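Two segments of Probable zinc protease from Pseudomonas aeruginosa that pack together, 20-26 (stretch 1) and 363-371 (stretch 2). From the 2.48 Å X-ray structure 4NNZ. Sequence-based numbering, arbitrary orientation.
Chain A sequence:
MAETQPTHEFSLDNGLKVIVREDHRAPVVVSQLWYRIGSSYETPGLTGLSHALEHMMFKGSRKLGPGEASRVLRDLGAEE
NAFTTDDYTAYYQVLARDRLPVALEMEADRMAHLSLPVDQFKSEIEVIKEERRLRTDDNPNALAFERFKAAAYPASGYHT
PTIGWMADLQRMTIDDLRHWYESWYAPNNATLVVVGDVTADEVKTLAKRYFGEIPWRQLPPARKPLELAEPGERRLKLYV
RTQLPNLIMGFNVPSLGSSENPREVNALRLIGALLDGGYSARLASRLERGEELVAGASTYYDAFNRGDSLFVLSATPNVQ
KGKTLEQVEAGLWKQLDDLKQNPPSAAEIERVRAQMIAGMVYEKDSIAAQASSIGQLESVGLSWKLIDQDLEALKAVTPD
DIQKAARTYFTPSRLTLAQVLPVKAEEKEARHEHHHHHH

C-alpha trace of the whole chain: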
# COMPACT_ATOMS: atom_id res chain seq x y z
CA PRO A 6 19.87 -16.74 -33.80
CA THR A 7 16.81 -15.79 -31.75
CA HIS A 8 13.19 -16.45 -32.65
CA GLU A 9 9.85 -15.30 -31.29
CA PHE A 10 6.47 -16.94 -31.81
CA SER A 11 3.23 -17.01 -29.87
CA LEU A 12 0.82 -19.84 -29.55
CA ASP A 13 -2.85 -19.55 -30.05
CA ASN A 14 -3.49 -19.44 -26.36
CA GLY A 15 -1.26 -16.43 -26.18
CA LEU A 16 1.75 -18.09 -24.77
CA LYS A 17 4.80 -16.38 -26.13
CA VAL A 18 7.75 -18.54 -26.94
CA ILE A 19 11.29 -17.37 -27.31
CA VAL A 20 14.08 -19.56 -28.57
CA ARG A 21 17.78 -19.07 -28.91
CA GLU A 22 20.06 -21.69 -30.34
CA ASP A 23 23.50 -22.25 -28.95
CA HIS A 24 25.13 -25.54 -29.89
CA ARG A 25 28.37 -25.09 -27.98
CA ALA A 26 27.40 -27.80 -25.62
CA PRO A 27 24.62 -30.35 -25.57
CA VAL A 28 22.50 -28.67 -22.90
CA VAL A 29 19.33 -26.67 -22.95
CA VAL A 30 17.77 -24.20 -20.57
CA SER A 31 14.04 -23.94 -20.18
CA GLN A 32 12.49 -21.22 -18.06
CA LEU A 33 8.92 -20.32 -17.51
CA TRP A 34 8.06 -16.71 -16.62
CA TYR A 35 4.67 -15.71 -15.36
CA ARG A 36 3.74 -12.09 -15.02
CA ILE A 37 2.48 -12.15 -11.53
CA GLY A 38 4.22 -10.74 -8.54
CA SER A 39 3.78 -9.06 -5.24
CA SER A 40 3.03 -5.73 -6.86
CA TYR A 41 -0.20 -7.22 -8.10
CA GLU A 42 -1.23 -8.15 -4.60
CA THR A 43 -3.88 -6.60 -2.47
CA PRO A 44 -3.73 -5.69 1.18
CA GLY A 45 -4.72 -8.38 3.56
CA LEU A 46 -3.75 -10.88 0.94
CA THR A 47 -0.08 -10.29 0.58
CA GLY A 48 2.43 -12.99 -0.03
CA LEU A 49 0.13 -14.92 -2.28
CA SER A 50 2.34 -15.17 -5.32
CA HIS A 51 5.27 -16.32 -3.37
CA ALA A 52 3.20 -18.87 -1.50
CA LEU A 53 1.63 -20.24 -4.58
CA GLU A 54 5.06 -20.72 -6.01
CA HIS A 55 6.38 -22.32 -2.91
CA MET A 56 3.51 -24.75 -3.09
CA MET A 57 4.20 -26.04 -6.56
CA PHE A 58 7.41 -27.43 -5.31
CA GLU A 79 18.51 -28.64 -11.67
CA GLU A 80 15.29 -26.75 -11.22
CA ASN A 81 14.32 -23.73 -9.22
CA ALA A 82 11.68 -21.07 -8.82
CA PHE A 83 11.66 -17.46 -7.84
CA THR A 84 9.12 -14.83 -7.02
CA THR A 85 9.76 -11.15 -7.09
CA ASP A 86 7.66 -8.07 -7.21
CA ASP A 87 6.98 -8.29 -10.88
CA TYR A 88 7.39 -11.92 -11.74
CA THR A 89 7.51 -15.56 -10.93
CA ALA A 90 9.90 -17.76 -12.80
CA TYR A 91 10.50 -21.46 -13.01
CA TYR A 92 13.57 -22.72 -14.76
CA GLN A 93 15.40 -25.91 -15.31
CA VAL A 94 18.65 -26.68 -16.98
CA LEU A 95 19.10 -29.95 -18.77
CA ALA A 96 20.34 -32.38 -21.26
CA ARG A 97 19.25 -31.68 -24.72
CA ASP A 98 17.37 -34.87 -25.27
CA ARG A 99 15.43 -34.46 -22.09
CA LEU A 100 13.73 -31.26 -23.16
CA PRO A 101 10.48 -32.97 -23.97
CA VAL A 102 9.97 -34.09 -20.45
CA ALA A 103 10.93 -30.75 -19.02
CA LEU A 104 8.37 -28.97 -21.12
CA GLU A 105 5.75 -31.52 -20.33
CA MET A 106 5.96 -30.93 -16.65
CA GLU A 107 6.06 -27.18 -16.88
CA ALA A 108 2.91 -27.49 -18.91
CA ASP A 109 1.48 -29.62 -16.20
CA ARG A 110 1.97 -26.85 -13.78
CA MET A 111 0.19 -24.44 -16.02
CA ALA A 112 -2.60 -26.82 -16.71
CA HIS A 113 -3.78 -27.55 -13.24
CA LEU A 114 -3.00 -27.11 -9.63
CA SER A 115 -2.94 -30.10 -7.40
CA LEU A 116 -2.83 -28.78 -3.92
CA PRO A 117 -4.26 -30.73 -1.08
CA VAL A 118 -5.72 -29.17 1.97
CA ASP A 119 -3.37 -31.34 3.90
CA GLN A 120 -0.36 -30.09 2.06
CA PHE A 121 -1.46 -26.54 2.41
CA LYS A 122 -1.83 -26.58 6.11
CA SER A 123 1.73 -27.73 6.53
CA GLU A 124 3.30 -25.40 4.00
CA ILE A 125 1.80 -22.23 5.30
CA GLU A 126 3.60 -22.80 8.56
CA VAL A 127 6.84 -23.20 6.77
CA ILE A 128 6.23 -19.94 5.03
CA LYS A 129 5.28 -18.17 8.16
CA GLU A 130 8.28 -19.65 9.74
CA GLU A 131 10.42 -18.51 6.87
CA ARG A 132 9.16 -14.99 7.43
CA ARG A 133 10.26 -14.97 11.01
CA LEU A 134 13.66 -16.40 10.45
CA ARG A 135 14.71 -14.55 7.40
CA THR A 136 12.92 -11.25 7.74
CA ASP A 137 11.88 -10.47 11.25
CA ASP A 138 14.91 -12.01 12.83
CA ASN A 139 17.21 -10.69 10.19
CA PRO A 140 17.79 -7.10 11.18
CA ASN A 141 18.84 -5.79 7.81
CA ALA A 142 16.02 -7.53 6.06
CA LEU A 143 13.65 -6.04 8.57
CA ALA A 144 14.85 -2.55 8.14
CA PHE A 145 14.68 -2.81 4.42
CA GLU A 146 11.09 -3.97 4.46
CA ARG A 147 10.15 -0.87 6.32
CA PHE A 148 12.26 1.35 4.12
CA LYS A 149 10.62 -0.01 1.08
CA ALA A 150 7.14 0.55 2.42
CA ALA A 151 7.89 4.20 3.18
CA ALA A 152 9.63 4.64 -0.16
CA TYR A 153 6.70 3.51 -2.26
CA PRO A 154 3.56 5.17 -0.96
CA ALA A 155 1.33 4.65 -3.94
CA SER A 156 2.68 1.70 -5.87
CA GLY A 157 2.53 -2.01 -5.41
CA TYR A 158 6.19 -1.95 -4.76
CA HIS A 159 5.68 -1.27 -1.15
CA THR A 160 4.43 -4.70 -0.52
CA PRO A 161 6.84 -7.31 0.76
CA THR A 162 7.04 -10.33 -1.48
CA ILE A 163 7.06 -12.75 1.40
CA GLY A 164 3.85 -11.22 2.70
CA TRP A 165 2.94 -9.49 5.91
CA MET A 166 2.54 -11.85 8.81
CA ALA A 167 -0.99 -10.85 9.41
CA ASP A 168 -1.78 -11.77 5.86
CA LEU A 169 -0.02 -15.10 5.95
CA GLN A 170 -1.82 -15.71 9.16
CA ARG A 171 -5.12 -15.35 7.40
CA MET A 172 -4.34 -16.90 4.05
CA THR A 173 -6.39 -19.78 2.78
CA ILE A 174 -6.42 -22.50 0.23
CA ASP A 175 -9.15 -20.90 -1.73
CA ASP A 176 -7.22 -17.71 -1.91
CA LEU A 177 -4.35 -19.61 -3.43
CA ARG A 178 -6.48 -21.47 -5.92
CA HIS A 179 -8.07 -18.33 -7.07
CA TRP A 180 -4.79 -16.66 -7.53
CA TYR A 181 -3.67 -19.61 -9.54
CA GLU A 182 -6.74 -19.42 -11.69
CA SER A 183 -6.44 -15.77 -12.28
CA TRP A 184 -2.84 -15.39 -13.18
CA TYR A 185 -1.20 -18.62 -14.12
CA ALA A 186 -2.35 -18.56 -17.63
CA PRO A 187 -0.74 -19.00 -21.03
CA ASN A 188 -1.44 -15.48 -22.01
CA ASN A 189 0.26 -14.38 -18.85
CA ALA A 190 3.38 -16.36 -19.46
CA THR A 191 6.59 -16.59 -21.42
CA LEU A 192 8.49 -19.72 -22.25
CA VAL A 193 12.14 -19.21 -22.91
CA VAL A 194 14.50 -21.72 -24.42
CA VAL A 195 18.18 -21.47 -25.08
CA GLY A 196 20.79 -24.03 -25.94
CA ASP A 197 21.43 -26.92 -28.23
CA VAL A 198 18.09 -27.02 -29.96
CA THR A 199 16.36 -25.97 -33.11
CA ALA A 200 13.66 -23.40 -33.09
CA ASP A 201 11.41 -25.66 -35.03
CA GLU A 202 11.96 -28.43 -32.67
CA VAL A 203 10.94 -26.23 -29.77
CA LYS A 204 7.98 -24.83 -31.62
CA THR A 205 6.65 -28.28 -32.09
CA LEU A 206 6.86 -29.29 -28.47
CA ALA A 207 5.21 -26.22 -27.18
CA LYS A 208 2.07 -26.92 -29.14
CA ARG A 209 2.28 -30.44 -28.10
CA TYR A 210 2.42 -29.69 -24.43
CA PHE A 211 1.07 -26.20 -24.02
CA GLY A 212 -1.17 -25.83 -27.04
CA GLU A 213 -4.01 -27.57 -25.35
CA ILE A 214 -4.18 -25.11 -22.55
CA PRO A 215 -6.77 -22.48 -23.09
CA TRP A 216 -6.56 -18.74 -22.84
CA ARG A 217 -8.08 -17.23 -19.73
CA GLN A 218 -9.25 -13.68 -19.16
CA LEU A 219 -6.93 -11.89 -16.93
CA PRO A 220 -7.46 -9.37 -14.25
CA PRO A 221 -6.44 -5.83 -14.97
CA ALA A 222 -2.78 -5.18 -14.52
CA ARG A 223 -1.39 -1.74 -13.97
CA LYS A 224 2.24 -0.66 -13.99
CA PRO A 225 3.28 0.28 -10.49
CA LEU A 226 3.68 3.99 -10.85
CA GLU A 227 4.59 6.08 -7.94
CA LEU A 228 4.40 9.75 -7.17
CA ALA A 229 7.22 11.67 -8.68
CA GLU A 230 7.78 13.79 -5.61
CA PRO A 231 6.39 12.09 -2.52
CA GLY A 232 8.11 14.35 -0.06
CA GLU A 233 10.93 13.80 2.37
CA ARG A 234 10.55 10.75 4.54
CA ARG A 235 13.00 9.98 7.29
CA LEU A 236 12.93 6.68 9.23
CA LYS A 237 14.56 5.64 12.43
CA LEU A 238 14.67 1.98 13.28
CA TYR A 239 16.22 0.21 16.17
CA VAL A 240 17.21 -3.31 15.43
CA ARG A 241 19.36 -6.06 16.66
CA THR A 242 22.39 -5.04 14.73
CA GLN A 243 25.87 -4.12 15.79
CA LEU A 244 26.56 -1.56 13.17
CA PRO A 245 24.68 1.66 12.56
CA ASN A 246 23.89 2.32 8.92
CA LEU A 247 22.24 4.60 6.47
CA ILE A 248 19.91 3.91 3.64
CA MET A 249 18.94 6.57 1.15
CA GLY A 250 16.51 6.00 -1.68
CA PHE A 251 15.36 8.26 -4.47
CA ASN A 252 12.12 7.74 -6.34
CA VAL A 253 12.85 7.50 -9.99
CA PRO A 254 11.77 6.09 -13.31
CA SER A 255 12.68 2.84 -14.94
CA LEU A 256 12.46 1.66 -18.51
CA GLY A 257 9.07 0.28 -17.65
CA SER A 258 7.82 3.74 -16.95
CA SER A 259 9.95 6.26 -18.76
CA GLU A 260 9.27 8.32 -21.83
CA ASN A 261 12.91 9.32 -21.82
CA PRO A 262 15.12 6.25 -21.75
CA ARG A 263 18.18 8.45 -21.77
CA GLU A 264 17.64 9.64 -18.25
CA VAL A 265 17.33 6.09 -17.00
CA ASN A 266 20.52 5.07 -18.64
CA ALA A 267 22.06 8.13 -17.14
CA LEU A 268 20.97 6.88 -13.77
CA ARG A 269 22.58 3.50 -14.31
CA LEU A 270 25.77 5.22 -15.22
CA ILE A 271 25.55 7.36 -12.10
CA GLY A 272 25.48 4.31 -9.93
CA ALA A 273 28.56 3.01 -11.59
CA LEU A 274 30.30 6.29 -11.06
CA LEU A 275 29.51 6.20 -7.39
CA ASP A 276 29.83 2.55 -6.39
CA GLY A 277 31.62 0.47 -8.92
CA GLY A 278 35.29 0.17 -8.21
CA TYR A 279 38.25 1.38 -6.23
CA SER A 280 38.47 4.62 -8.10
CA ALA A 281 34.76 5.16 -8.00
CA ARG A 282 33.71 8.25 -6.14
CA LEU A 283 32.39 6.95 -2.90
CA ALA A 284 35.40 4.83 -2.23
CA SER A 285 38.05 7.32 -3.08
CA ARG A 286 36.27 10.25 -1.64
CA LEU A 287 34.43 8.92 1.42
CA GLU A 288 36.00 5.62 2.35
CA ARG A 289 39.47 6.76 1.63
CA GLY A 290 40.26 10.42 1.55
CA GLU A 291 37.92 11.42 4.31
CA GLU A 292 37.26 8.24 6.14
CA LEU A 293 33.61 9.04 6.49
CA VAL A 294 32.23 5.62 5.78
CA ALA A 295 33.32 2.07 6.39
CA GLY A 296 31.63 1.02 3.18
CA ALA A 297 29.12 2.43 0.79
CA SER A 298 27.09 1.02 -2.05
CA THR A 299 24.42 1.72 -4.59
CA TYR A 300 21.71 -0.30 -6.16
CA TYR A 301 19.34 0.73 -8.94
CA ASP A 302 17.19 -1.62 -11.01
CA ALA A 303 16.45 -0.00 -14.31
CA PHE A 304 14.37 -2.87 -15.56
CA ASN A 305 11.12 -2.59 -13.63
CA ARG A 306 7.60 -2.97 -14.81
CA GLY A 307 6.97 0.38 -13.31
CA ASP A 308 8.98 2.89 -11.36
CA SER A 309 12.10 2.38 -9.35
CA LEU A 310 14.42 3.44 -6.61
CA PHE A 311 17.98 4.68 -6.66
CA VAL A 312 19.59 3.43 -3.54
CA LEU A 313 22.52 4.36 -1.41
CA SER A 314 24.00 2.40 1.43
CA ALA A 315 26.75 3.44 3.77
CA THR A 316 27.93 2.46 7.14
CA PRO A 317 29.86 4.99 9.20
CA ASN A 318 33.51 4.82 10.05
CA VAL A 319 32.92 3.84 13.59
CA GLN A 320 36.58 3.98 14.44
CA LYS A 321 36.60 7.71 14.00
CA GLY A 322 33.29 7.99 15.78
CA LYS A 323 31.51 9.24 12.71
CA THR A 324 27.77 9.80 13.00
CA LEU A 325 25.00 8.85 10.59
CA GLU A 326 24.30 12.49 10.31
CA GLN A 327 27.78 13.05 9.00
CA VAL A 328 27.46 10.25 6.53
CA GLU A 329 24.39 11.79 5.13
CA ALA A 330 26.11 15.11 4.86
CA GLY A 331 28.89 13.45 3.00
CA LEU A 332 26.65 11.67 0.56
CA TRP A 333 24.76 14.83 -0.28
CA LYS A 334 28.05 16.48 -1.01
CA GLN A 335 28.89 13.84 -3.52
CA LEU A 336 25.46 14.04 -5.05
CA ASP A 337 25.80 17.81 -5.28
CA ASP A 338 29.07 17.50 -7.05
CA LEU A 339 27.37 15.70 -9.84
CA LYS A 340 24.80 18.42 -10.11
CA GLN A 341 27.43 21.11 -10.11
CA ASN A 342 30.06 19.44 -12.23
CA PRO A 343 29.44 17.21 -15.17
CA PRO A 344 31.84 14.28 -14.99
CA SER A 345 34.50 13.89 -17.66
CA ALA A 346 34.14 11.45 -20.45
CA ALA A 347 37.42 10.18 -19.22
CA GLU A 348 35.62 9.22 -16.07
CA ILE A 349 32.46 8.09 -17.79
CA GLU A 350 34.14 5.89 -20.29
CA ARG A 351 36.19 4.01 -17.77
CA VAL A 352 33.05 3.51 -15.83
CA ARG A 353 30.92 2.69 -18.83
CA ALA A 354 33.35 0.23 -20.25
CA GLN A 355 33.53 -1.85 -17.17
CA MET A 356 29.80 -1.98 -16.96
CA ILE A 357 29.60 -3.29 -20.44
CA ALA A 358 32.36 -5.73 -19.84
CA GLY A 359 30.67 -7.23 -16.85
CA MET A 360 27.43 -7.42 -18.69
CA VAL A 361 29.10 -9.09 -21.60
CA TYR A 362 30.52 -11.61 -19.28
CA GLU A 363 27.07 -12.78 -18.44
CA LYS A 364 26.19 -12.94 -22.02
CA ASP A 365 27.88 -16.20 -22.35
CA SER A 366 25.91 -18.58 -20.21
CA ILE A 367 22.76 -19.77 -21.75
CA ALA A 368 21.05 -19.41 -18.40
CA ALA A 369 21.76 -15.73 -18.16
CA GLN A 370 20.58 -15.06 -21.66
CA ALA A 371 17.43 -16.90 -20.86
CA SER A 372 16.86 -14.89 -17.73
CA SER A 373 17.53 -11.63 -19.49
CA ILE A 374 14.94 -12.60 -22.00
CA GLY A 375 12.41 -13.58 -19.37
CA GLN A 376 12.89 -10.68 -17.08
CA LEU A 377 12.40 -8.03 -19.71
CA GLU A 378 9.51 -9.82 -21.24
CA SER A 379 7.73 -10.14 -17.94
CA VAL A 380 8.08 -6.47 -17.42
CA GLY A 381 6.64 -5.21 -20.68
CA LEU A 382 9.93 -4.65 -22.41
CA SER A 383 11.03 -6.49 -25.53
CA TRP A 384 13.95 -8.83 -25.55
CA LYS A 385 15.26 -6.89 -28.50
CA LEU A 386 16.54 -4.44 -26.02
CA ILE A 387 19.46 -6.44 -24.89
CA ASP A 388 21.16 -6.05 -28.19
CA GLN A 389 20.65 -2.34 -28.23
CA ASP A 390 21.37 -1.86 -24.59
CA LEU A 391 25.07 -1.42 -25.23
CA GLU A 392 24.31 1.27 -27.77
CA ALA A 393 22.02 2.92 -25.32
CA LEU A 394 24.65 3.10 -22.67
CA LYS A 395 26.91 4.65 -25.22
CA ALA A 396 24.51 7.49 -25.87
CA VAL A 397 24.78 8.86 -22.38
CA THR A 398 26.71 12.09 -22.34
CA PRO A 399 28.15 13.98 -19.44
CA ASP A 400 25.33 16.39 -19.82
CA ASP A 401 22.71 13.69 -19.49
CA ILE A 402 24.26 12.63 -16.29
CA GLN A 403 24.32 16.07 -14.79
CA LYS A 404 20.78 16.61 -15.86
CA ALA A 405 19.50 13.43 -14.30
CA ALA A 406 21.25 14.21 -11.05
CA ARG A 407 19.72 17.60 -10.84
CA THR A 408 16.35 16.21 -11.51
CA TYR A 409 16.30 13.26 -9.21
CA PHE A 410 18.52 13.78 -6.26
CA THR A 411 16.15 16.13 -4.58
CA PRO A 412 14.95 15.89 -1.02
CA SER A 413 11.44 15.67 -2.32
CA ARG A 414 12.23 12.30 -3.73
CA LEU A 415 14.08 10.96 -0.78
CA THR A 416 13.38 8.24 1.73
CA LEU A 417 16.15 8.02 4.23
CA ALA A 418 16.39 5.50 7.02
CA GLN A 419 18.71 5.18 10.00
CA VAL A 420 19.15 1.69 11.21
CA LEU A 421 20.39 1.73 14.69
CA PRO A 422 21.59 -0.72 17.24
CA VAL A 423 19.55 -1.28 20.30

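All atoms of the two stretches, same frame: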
# COMPACT_ATOMS: atom_id res chain seq x y z
N VAL A 20 13.05 -18.54 -28.42
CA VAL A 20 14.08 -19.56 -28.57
C VAL A 20 15.39 -19.04 -29.09
O VAL A 20 15.43 -18.41 -30.11
CB VAL A 20 13.63 -20.67 -29.53
CG1 VAL A 20 14.65 -21.76 -29.56
CG2 VAL A 20 12.33 -21.25 -29.08
N ARG A 21 16.46 -19.34 -28.39
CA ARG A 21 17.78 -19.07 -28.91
C ARG A 21 18.66 -20.29 -28.96
O ARG A 21 18.84 -20.97 -27.99
CB ARG A 21 18.47 -18.00 -28.11
CG ARG A 21 19.74 -17.60 -28.79
CD ARG A 21 20.46 -16.58 -27.99
NE ARG A 21 19.63 -15.41 -27.84
CZ ARG A 21 20.02 -14.31 -27.23
NH1 ARG A 21 21.23 -14.25 -26.72
NH2 ARG A 21 19.21 -13.29 -27.13
N GLU A 22 19.23 -20.54 -30.12
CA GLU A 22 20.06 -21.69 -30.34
C GLU A 22 21.50 -21.42 -30.00
O GLU A 22 22.04 -20.43 -30.39
CB GLU A 22 19.94 -22.11 -31.79
CG GLU A 22 18.51 -22.37 -32.19
CD GLU A 22 18.33 -22.46 -33.68
OE1 GLU A 22 17.28 -22.97 -34.12
OE2 GLU A 22 19.24 -22.03 -34.39
N ASP A 23 22.09 -22.30 -29.22
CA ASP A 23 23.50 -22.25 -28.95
C ASP A 23 23.98 -23.68 -28.85
O ASP A 23 23.65 -24.37 -27.93
CB ASP A 23 23.72 -21.51 -27.64
CG ASP A 23 25.15 -21.42 -27.24
OD1 ASP A 23 25.94 -22.24 -27.69
OD2 ASP A 23 25.50 -20.54 -26.46
N HIS A 24 24.76 -24.14 -29.81
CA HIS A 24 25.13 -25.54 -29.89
C HIS A 24 26.51 -25.87 -29.33
O HIS A 24 27.04 -26.92 -29.56
CB HIS A 24 24.97 -26.07 -31.31
CG HIS A 24 23.82 -25.49 -32.04
ND1 HIS A 24 22.59 -26.09 -32.08
CD2 HIS A 24 23.70 -24.36 -32.77
CE1 HIS A 24 21.76 -25.36 -32.80
NE2 HIS A 24 22.41 -24.30 -33.23
N ARG A 25 27.05 -24.97 -28.54
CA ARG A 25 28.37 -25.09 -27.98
C ARG A 25 28.51 -26.26 -27.07
O ARG A 25 29.58 -26.81 -26.91
CB ARG A 25 28.75 -23.80 -27.28
CG ARG A 25 29.44 -22.83 -28.22
CD ARG A 25 29.74 -21.53 -27.54
NE ARG A 25 28.55 -21.01 -26.91
CZ ARG A 25 28.54 -20.43 -25.73
NH1 ARG A 25 27.41 -19.99 -25.22
NH2 ARG A 25 29.67 -20.31 -25.06
N ALA A 26 27.41 -26.66 -26.47
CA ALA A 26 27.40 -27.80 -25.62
C ALA A 26 26.05 -28.42 -25.76
O ALA A 26 25.11 -27.75 -26.13
CB ALA A 26 27.64 -27.37 -24.20
N GLU A 363 28.25 -11.98 -18.64
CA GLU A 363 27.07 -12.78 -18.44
C GLU A 363 26.53 -13.29 -19.70
O GLU A 363 25.75 -14.20 -19.67
CB GLU A 363 25.97 -11.98 -17.80
CG GLU A 363 26.08 -11.91 -16.31
CD GLU A 363 27.47 -11.58 -15.86
OE1 GLU A 363 28.28 -11.11 -16.69
OE2 GLU A 363 27.75 -11.79 -14.67
N LYS A 364 26.91 -12.69 -20.81
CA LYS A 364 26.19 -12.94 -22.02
C LYS A 364 26.33 -14.38 -22.24
O LYS A 364 25.37 -15.08 -22.45
CB LYS A 364 26.87 -12.22 -23.18
CG LYS A 364 26.58 -12.77 -24.57
CD LYS A 364 26.16 -11.66 -25.53
CE LYS A 364 24.83 -11.97 -26.21
NZ LYS A 364 24.90 -13.20 -27.03
N ASP A 365 27.56 -14.82 -22.20
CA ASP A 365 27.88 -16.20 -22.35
C ASP A 365 27.21 -16.73 -21.13
O ASP A 365 27.04 -15.98 -20.19
CB ASP A 365 29.38 -16.36 -22.30
CG ASP A 365 29.81 -17.76 -22.23
OD1 ASP A 365 29.18 -18.54 -21.50
OD2 ASP A 365 30.78 -18.11 -22.89
N SER A 366 26.77 -17.96 -21.19
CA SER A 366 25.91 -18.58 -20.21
C SER A 366 24.51 -18.54 -20.72
O SER A 366 23.86 -17.54 -20.71
CB SER A 366 25.97 -17.90 -18.87
OG SER A 366 25.23 -18.64 -17.94
N ILE A 367 24.05 -19.67 -21.18
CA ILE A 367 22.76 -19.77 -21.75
C ILE A 367 21.69 -19.44 -20.72
O ILE A 367 20.66 -18.95 -21.06
CB ILE A 367 22.56 -21.13 -22.43
CG1 ILE A 367 22.79 -22.24 -21.45
CG2 ILE A 367 23.53 -21.27 -23.57
CD1 ILE A 367 22.34 -23.57 -21.97
N ALA A 368 21.97 -19.74 -19.46
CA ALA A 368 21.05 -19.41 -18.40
C ALA A 368 20.83 -17.93 -18.21
O ALA A 368 19.74 -17.52 -17.99
CB ALA A 368 21.49 -20.04 -17.11
N ALA A 369 21.88 -17.16 -18.26
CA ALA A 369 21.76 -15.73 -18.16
C ALA A 369 21.01 -15.12 -19.31
O ALA A 369 20.26 -14.20 -19.12
CB ALA A 369 23.12 -15.09 -18.01
N GLN A 370 21.25 -15.60 -20.51
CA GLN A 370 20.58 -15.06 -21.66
C GLN A 370 19.13 -15.35 -21.52
O GLN A 370 18.33 -14.54 -21.85
CB GLN A 370 21.10 -15.66 -22.94
CG GLN A 370 22.53 -15.34 -23.25
CD GLN A 370 23.07 -16.15 -24.39
OE1 GLN A 370 22.93 -15.79 -25.54
NE2 GLN A 370 23.69 -17.25 -24.07
N ALA A 371 18.81 -16.52 -21.06
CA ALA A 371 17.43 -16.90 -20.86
C ALA A 371 16.73 -16.05 -19.82
O ALA A 371 15.62 -15.67 -20.01
CB ALA A 371 17.33 -18.36 -20.53

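The contact between residues 20-26 and 363-371 is small, burying 257 Å² in all, and it joins parts of the chain at least 340 residues apart. It is made by side chains. Three of them cover the most surface: Arg 21, Arg 25 and Gln 370.

Arg 21 lies in the strand at residues 20-22. Its CA-to-CB bond points toward the second stretch, and chi1 and chi2 are both t, so the first part of the chain is extended. Chi3 then turns to m. The guanidinium meets the side chain of Gln 370, which comes from the helix at 367-371 and also starts toward its partner. Arg 21 NH1 donates a hydrogen bond to Gln 370 OE1. Arg 21 NH1 and Gln 370 OE1 are 2.6 Å apart, but the angle at the hydrogen is 130°, so the bond is weak despite the short distance. OE1 sits at the edge of the guanidinium, near its plane, where the N-H groups point. Arg 21 NH1 is also 3.8 Å from Lys 364 NZ. These are like charges, and the approach offers no attraction of its own.

The other end of the Gln 370 amide turns back to its own stretch. Gln 370 NE2 donates a weak hydrogen bond to Ser 366 O at 3.4 Å. The same carbonyl accepts the backbone bond from Gln 370 N, at 3.3 Å from Ser 366 O. Ser 366 occupies the N-cap position, so the side chain of Gln 370 is tied to the start of its helix while its oxygen faces Arg 21.

Arg 25 forms the second polar link. Arg 25 NH2 makes a salt bridge with Asp 365 OD2 at 3.3 Å, with a hydrogen bond angle of 142°. The carboxylate oxygen is at the guanidinium edge. The CA-to-CB bond of Asp 365 runs sideways to the first stretch, but the end of the side chain comes nearer.

Asp 23 holds Arg 25 from within the first stretch. Asp 23 OD1 accepts bonds from Arg 25 N at 3.1 Å and from Arg 25 NE at 3.0 Å. Arg 25 NH1 and Asp 23 OD2 form a salt bridge at 2.3 Å, a very short distance for such a pair. The guanidinium therefore lies between two carboxylates, one from each stretch.

Ile 367 adds a nonpolar surface beside these charges. Its CB points toward the first stretch, and Ile 367 CG2 packs 3.6 Å from Asp 23 OD2. This is a van der Waals contact.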